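Local structure of acetyl-CoA acetyltransferase (Elizabethkingia anophelis NUHP1, 6BN2) at the interface of chains A and B. The protein catalyses the thiolase reaction of acetyl-CoA C-acetyltransferase, in which two acetyl-CoA molecules and acetoacetyl-CoA plus CoA are interconverted through an acylated cysteine. Numbering follows the deposited sequence. Chains: chain A/B, Acetyl-CoA acetyltransferase.

Contact 1: the interface of chains A and B. Residues chain A 58, 60, 105, 109, 114; chain B 101, 105, 108, 288.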
ATOM      1  N   ASP A  58      10.900   1.432  10.520  1.00 13.58           N
ATOM      2  CA  ASP A  58       9.720   1.228   9.688  1.00 14.16           C
ATOM      3  C   ASP A  58      10.140   0.283   8.574  1.00 15.38           C
ATOM      4  O   ASP A  58      11.332   0.106   8.299  1.00 13.10           O
ATOM      5  CB  ASP A  58       9.181   2.554   9.117  1.00 12.62           C
ATOM      6  CG  ASP A  58       7.653   2.565   8.964  1.00 17.32           C
ATOM      7  OD1 ASP A  58       7.040   1.488   8.789  1.00 15.69           O
ATOM      8  OD2 ASP A  58       7.076   3.679   8.987  1.00 17.13           O
ATOM      9  N   TYR A  60       8.633  -0.627   4.606  1.00 12.81           N
ATOM     10  CA  TYR A  60       7.684  -0.436   3.505  1.00 12.33           C
ATOM     11  C   TYR A  60       7.960  -1.504   2.464  1.00 13.54           C
ATOM     12  O   TYR A  60       9.077  -1.573   1.942  1.00 14.25           O
ATOM     13  CB  TYR A  60       7.829   0.927   2.833  1.00 11.37           C
ATOM     14  CG  TYR A  60       7.518   2.148   3.676  1.00 11.65           C
ATOM     15  CD1 TYR A  60       7.885   3.409   3.223  1.00 12.48           C
ATOM     16  CD2 TYR A  60       6.878   2.046   4.914  1.00 12.20           C
ATOM     17  CE1 TYR A  60       7.620   4.542   3.958  1.00 13.59           C
ATOM     18  CE2 TYR A  60       6.616   3.186   5.667  1.00 13.77           C
ATOM     19  CZ  TYR A  60       6.981   4.429   5.184  1.00 15.20           C
ATOM     20  OH  TYR A  60       6.703   5.586   5.906  1.00 14.49           O
ATOM     21  N   MET A 105       9.074   6.524  -0.801  1.00 12.84           N
ATOM     22  CA  MET A 105       8.353   6.900   0.415  0.61 12.90           C
ATOM     23  C   MET A 105       9.249   6.783   1.639  1.00 12.62           C
ATOM     24  O   MET A 105       9.171   7.594   2.557  1.00 12.67           O
ATOM     25  CB  MET A 105       7.118   6.010   0.584  0.61 12.23           C
ATOM     26  CG  MET A 105       6.049   6.257  -0.466  0.61 14.93           C
ATOM     27  SD  MET A 105       4.777   4.981  -0.459  0.61 11.04           S
ATOM     28  CE  MET A 105       3.286   5.999  -0.269  0.61 13.20           C
ATOM     29  N   ALA A 109      10.423   9.656   4.334  1.00 13.83           N
ATOM     30  CA  ALA A 109      10.361   9.559   5.796  1.00 14.84           C
ATOM     31  C   ALA A 109      11.677   9.996   6.438  1.00 16.11           C
ATOM     32  O   ALA A 109      11.675  10.621   7.512  1.00 15.98           O
ATOM     33  CB  ALA A 109      10.013   8.129   6.221  1.00 15.09           C
ATOM     34  N   ASP A 114      11.612  11.931  10.267  1.00 18.42           N
ATOM     35  CA  ASP A 114      10.846  11.049  11.137  1.00 17.68           C
ATOM     36  C   ASP A 114      11.559   9.754  11.473  1.00 18.87           C
ATOM     37  O   ASP A 114      11.298   9.180  12.540  1.00 19.78           O
ATOM     38  CB  ASP A 114       9.500  10.717  10.498  1.00 17.96           C
ATOM     39  CG  ASP A 114       8.608  11.918  10.421  1.00 20.46           C
ATOM     40  OD1 ASP A 114       8.440  12.571  11.469  1.00 24.26           O
ATOM     41  OD2 ASP A 114       8.099  12.205   9.317  1.00 20.19           O
TER
ATOM     42  N   LYS B 101      -2.127   6.151   7.977  1.00 11.83           N
ATOM     43  CA  LYS B 101      -0.781   6.045   7.418  1.00 11.90           C
ATOM     44  C   LYS B 101      -0.699   6.759   6.075  1.00 11.18           C
ATOM     45  O   LYS B 101       0.315   7.387   5.760  1.00 11.73           O
ATOM     46  CB  LYS B 101      -0.403   4.567   7.280  1.00 12.02           C
ATOM     47  CG  LYS B 101       1.053   4.323   6.824  1.00 10.40           C
ATOM     48  CD  LYS B 101       2.069   4.927   7.808  1.00 12.21           C
ATOM     49  CE  LYS B 101       3.495   4.463   7.433  1.00 13.57           C
ATOM     50  NZ  LYS B 101       4.493   5.006   8.418  1.00 15.30           N
ATOM     51  N   MET B 105       2.083   9.573   5.438  1.00 12.84           N
ATOM     52  CA  MET B 105       3.004   9.486   4.306  0.61 12.90           C
ATOM     53  C   MET B 105       2.869  10.699   3.397  1.00 12.62           C
ATOM     54  O   MET B 105       3.852  11.195   2.855  1.00 12.67           O
ATOM     55  CB  MET B 105       2.735   8.205   3.511  0.61 12.23           C
ATOM     56  CG  MET B 105       3.098   6.939   4.267  0.61 14.93           C
ATOM     57  SD  MET B 105       2.458   5.458   3.466  0.61 11.04           S
ATOM     58  CE  MET B 105       3.984   4.490   3.291  0.61 13.20           C
ATOM     59  N   GLN B 108       4.631  13.530   4.938  1.00 14.27           N
ATOM     60  CA  GLN B 108       6.068  13.384   4.755  1.00 14.35           C
ATOM     61  C   GLN B 108       6.491  13.800   3.356  1.00 14.45           C
ATOM     62  O   GLN B 108       7.577  14.356   3.183  1.00 15.22           O
ATOM     63  CB  GLN B 108       6.496  11.943   5.042  1.00 15.81           C
ATOM     64  CG  GLN B 108       6.352  11.605   6.532  1.00 15.55           C
ATOM     65  CD  GLN B 108       6.555  10.148   6.848  1.00 15.73           C
ATOM     66  OE1 GLN B 108       6.051   9.277   6.157  1.00 19.48           O
ATOM     67  NE2 GLN B 108       7.317   9.871   7.895  1.00 16.88           N
ATOM     68  N   ASP B 288       4.050   6.131  14.430  1.00 14.78           N
ATOM     69  CA  ASP B 288       3.641   4.737  14.468  1.00 13.63           C
ATOM     70  C   ASP B 288       4.287   4.071  15.676  1.00 14.08           C
ATOM     71  O   ASP B 288       5.389   4.444  16.097  1.00 16.46           O
ATOM     72  CB  ASP B 288       4.089   3.980  13.213  1.00 14.33           C
ATOM     73  CG  ASP B 288       3.523   4.562  11.938  1.00 21.38           C
ATOM     74  OD1 ASP B 288       2.291   4.582  11.797  1.00 18.32           O
ATOM     75  OD2 ASP B 288       4.314   5.047  11.086  1.00 28.13           O
TER
HETATM   76  O   HOH W   1       6.711   7.724   4.174  1.00 19.38           O
HETATM   77  O   HOH W   2       6.967   4.904  11.316  1.00 33.02           O
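The ammonium nitrogen NZ of B:Lys101 is gripped from both subunits. Across the boundary NZ of B:Lys101 donates to the carboxylate oxygen OD2 of A:Asp58 at 3.0 Å, a salt bridge that uses the syn lone pair of that oxygen. On its own side NZ of B:Lys101 makes a second salt bridge, 2.7 Å to OD2 of B:Asp288 on strand 281-290, met on the syn side but 29° out of the carboxylate plane. Water 2 bonds to both of these OD2 atoms, so the two steeply inclined carboxylates are bridged by the water as well as by the lysine, which probably offsets their mutual repulsion. The phenol oxygen OH of A:Tyr60 adds a weak hydrogen bond from NZ.

The methyl CE of B:Met105 sits over one face of the A:Tyr60 ring, 3.7 Å from its centroid and displaced toward the rim, with CZ its nearest ring atom. A bend at chi3 (125°) turns this methyl onto the ring. The two Met105 side chains cross at about a right angle, with SD of A:Met105 3.9 Å from CE of B:Met105.

B:Gln108 closes the far end. Amide NE2 of B:Gln108 donates to OD2 of A:Asp114 at 2.8 Å in a nearly straight bond (167° at H); the acceptor lies close to the amide plane, whereas NE2 meets the oxygen on its anti side, tilted well out of the carboxylate plane. OE1 of B:Gln108 takes water 1 at 2.6 Å. That water also bonds the A:Tyr60 hydroxyl and the backbone O of A:Met105, and this use of both amide ends fixes the rotation of the group. NE2 also packs against the A:Ala109 methyl.

The patch therefore sets helix 98-111 of B against strand 59-62 of A with the A:Asp58 loop before it, and against helix 98-111 of A with the A:Asp114 loop after it, helping to hold together two subunits of the homotetrameric enzyme.

Contact 2: the interface of chains A and B. Residues chain A 92, 101, 105, 108; chain B 58, 60, 90, 105.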
ATOM      1  N   VAL A  92       2.717  -1.397   0.187  1.00 10.46           N
ATOM      2  CA  VAL A  92       2.370  -0.348  -0.773  1.00 12.44           C
ATOM      3  C   VAL A  92       2.100  -0.959  -2.144  1.00  9.93           C
ATOM      4  O   VAL A  92       2.717  -1.959  -2.540  1.00 11.97           O
ATOM      5  CB  VAL A  92       3.451   0.762  -0.820  1.00 30.66           C
ATOM      6  CG1 VAL A  92       4.471   0.586   0.294  1.00 38.67           C
ATOM      7  CG2 VAL A  92       4.104   0.887  -2.160  1.00 34.48           C
ATOM      8  N   LYS A 101       8.311   2.771  -5.406  1.00 11.83           N
ATOM      9  CA  LYS A 101       7.556   3.730  -4.602  1.00 11.90           C
ATOM     10  C   LYS A 101       7.814   3.506  -3.118  1.00 11.18           C
ATOM     11  O   LYS A 101       7.899   4.465  -2.346  1.00 11.73           O
ATOM     12  CB  LYS A 101       6.064   3.601  -4.927  1.00 12.02           C
ATOM     13  CG  LYS A 101       5.170   4.656  -4.238  1.00 10.40           C
ATOM     14  CD  LYS A 101       5.566   6.088  -4.635  1.00 12.21           C
ATOM     15  CE  LYS A 101       4.509   7.084  -4.107  1.00 13.57           C
ATOM     16  NZ  LYS A 101       4.857   8.484  -4.532  1.00 15.30           N
ATOM     17  N   MET A 105       9.074   6.524  -0.801  1.00 12.84           N
ATOM     18  CA  MET A 105       8.353   6.900   0.415  0.61 12.90           C
ATOM     19  C   MET A 105       9.249   6.783   1.639  1.00 12.62           C
ATOM     20  O   MET A 105       9.171   7.594   2.557  1.00 12.67           O
ATOM     21  CB  MET A 105       7.118   6.010   0.584  0.61 12.23           C
ATOM     22  CG  MET A 105       6.049   6.257  -0.466  0.61 14.93           C
ATOM     23  SD  MET A 105       4.777   4.981  -0.459  0.61 11.04           S
ATOM     24  CE  MET A 105       3.286   5.999  -0.269  0.61 13.20           C
ATOM     25  N   GLN A 108      11.473   9.704   1.755  1.00 14.27           N
ATOM     26  CA  GLN A 108      10.743  10.870   2.232  1.00 14.35           C
ATOM     27  C   GLN A 108      10.592  10.846   3.744  1.00 14.45           C
ATOM     28  O   GLN A 108      10.622  11.900   4.381  1.00 15.22           O
ATOM     29  CB  GLN A 108       9.374  10.953   1.553  1.00 15.81           C
ATOM     30  CG  GLN A 108       9.511  11.280   0.060  1.00 15.55           C
ATOM     31  CD  GLN A 108       8.221  11.169  -0.708  1.00 15.73           C
ATOM     32  OE1 GLN A 108       7.466  10.225  -0.539  1.00 19.48           O
ATOM     33  NE2 GLN A 108       7.949  12.153  -1.550  1.00 16.88           N
TER
ATOM     34  N   ASP B  58      -0.244  13.942  -6.092  1.00 13.58           N
ATOM     35  CA  ASP B  58      -0.183  12.532  -5.725  1.00 14.16           C
ATOM     36  C   ASP B  58      -1.467  12.229  -4.970  1.00 15.38           C
ATOM     37  O   ASP B  58      -2.154  13.135  -4.484  1.00 13.10           O
ATOM     38  CB  ASP B  58       1.055  12.214  -4.863  1.00 12.62           C
ATOM     39  CG  ASP B  58       1.615  10.805  -5.112  1.00 17.32           C
ATOM     40  OD1 ASP B  58       0.851   9.896  -5.510  1.00 15.69           O
ATOM     41  OD2 ASP B  58       2.830  10.613  -4.869  1.00 17.13           O
ATOM     42  N   TYR B  60      -2.706   9.177  -2.143  1.00 12.81           N
ATOM     43  CA  TYR B  60      -2.453   7.983  -1.331  1.00 12.33           C
ATOM     44  C   TYR B  60      -3.772   7.546  -0.724  1.00 13.54           C
ATOM     45  O   TYR B  60      -4.397   8.325   0.003  1.00 14.25           O
ATOM     46  CB  TYR B  60      -1.472   8.245  -0.190  1.00 11.37           C
ATOM     47  CG  TYR B  60      -0.054   8.620  -0.574  1.00 11.65           C
ATOM     48  CD1 TYR B  60       0.808   9.131   0.389  1.00 12.48           C
ATOM     49  CD2 TYR B  60       0.419   8.481  -1.881  1.00 12.20           C
ATOM     50  CE1 TYR B  60       2.101   9.483   0.083  1.00 13.59           C
ATOM     51  CE2 TYR B  60       1.723   8.844  -2.201  1.00 13.77           C
ATOM     52  CZ  TYR B  60       2.561   9.337  -1.218  1.00 15.20           C
ATOM     53  OH  TYR B  60       3.878   9.679  -1.509  1.00 14.49           O
ATOM     54  N   THR B  90      -1.175   5.836  -5.355  1.00 10.86           N
ATOM     55  CA  THR B  90      -0.664   4.658  -4.638  1.00 11.95           C
ATOM     56  C   THR B  90      -1.677   4.208  -3.582  1.00 12.56           C
ATOM     57  O   THR B  90      -2.276   5.038  -2.901  1.00 11.72           O
ATOM     58  CB  THR B  90       0.690   4.975  -3.958  1.00 11.96           C
ATOM     59  OG1 THR B  90       1.689   5.215  -4.961  1.00 12.78           O
ATOM     60  CG2 THR B  90       1.176   3.815  -3.051  1.00 13.71           C
ATOM     61  N   MET B 105       2.083   9.573   5.438  1.00 12.84           N
ATOM     62  CA  MET B 105       3.004   9.486   4.306  0.61 12.90           C
ATOM     63  C   MET B 105       2.869  10.699   3.397  1.00 12.62           C
ATOM     64  O   MET B 105       3.852  11.195   2.855  1.00 12.67           O
ATOM     65  CB  MET B 105       2.735   8.205   3.511  0.61 12.23           C
ATOM     66  CG  MET B 105       3.098   6.939   4.267  0.61 14.93           C
ATOM     67  SD  MET B 105       2.458   5.458   3.466  0.61 11.04           S
ATOM     68  CE  MET B 105       3.984   4.490   3.291  0.61 13.20           C
TER
HETATM   69  O   HOH W   3       5.328   9.646   0.830  1.00 19.38           O
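From CB, the side chain of A:Lys101 runs along the surface of chain B toward B:Asp58. CB sets the course: CG lies opposite the backbone nitrogen (chi1 -174°), and the chain then bends at chi2 (60°) before extending straight to its tip. CG of A:Lys101 passes 3.6 Å from the hydroxyl OG1 of B:Thr90, and CD follows a little farther from the same oxygen. CE of A:Lys101 is flanked by two groups. It is 3.5 Å from OG1 of B:Thr90, measured from CE of A:Lys101. CE of A:Lys101 also lies obliquely above the rim of the B:Tyr60 ring, on the face that A:Met105 covers, 3.7 Å from OH of B:Tyr60, with CE2 almost as near. The threonine hydroxyl thus lines the aliphatic stem through van der Waals contact, and B:Thr90 extends the surface from the charged pair toward the apolar middle. At the tip, NZ of A:Lys101 forms a salt bridge with the carboxylate oxygen OD2 of B:Asp58, separated by 3.0 Å and received on the syn lone pair, while its hydrogen bond to the B:Tyr60 hydroxyl is weak.

B:Tyr60 is held at its face and its hydroxyl. CE of A:Met105 rests 3.5 Å above the ring plane, shifted toward the rim, in a CH-pi contact; the CG2 methyl of B:Thr90 approaches this same CE at 4.1 Å. CG of the tyrosine stands opposite the carbonyl carbon (chi1 -64°), which directs the ring toward chain A and its hydroxyl to the polar border. There, water 3 is bonded by OH of B:Tyr60 at 2.8 Å, by the amide oxygen OE1 of A:Gln108 and by the backbone O of B:Met105. The separation of 3.8 Å between OE1 of A:Gln108 and OH of B:Tyr60 shows that the water mediates this contact.

In the thiolase fold, the patch sets helix 98-111 of A against strands 59-62 and 89-93 of B, together with the B:Asp58 loop and the middle of the partner helix, at B:Met105.

Contact 1 and contact 2 have C-alpha centres about 9 Å apart and share A:Met105 and B:Met105. Because the dimer is two-fold symmetric, much of one patch repeats the other with the chains exchanged: the 98-111 helices of both subunits meet in both patches, while strand 59-62 comes from A in contact 1 and from B in contact 2. The shared methionines join the two halves into a continuous interface. Contact 1 is centred about 22 Å and contact 2 about 15 Å from A:Cys386; both lie away from the predicted catalytic residues A:His356 and A:Cys386, and a supporting role through subunit pairing is more likely.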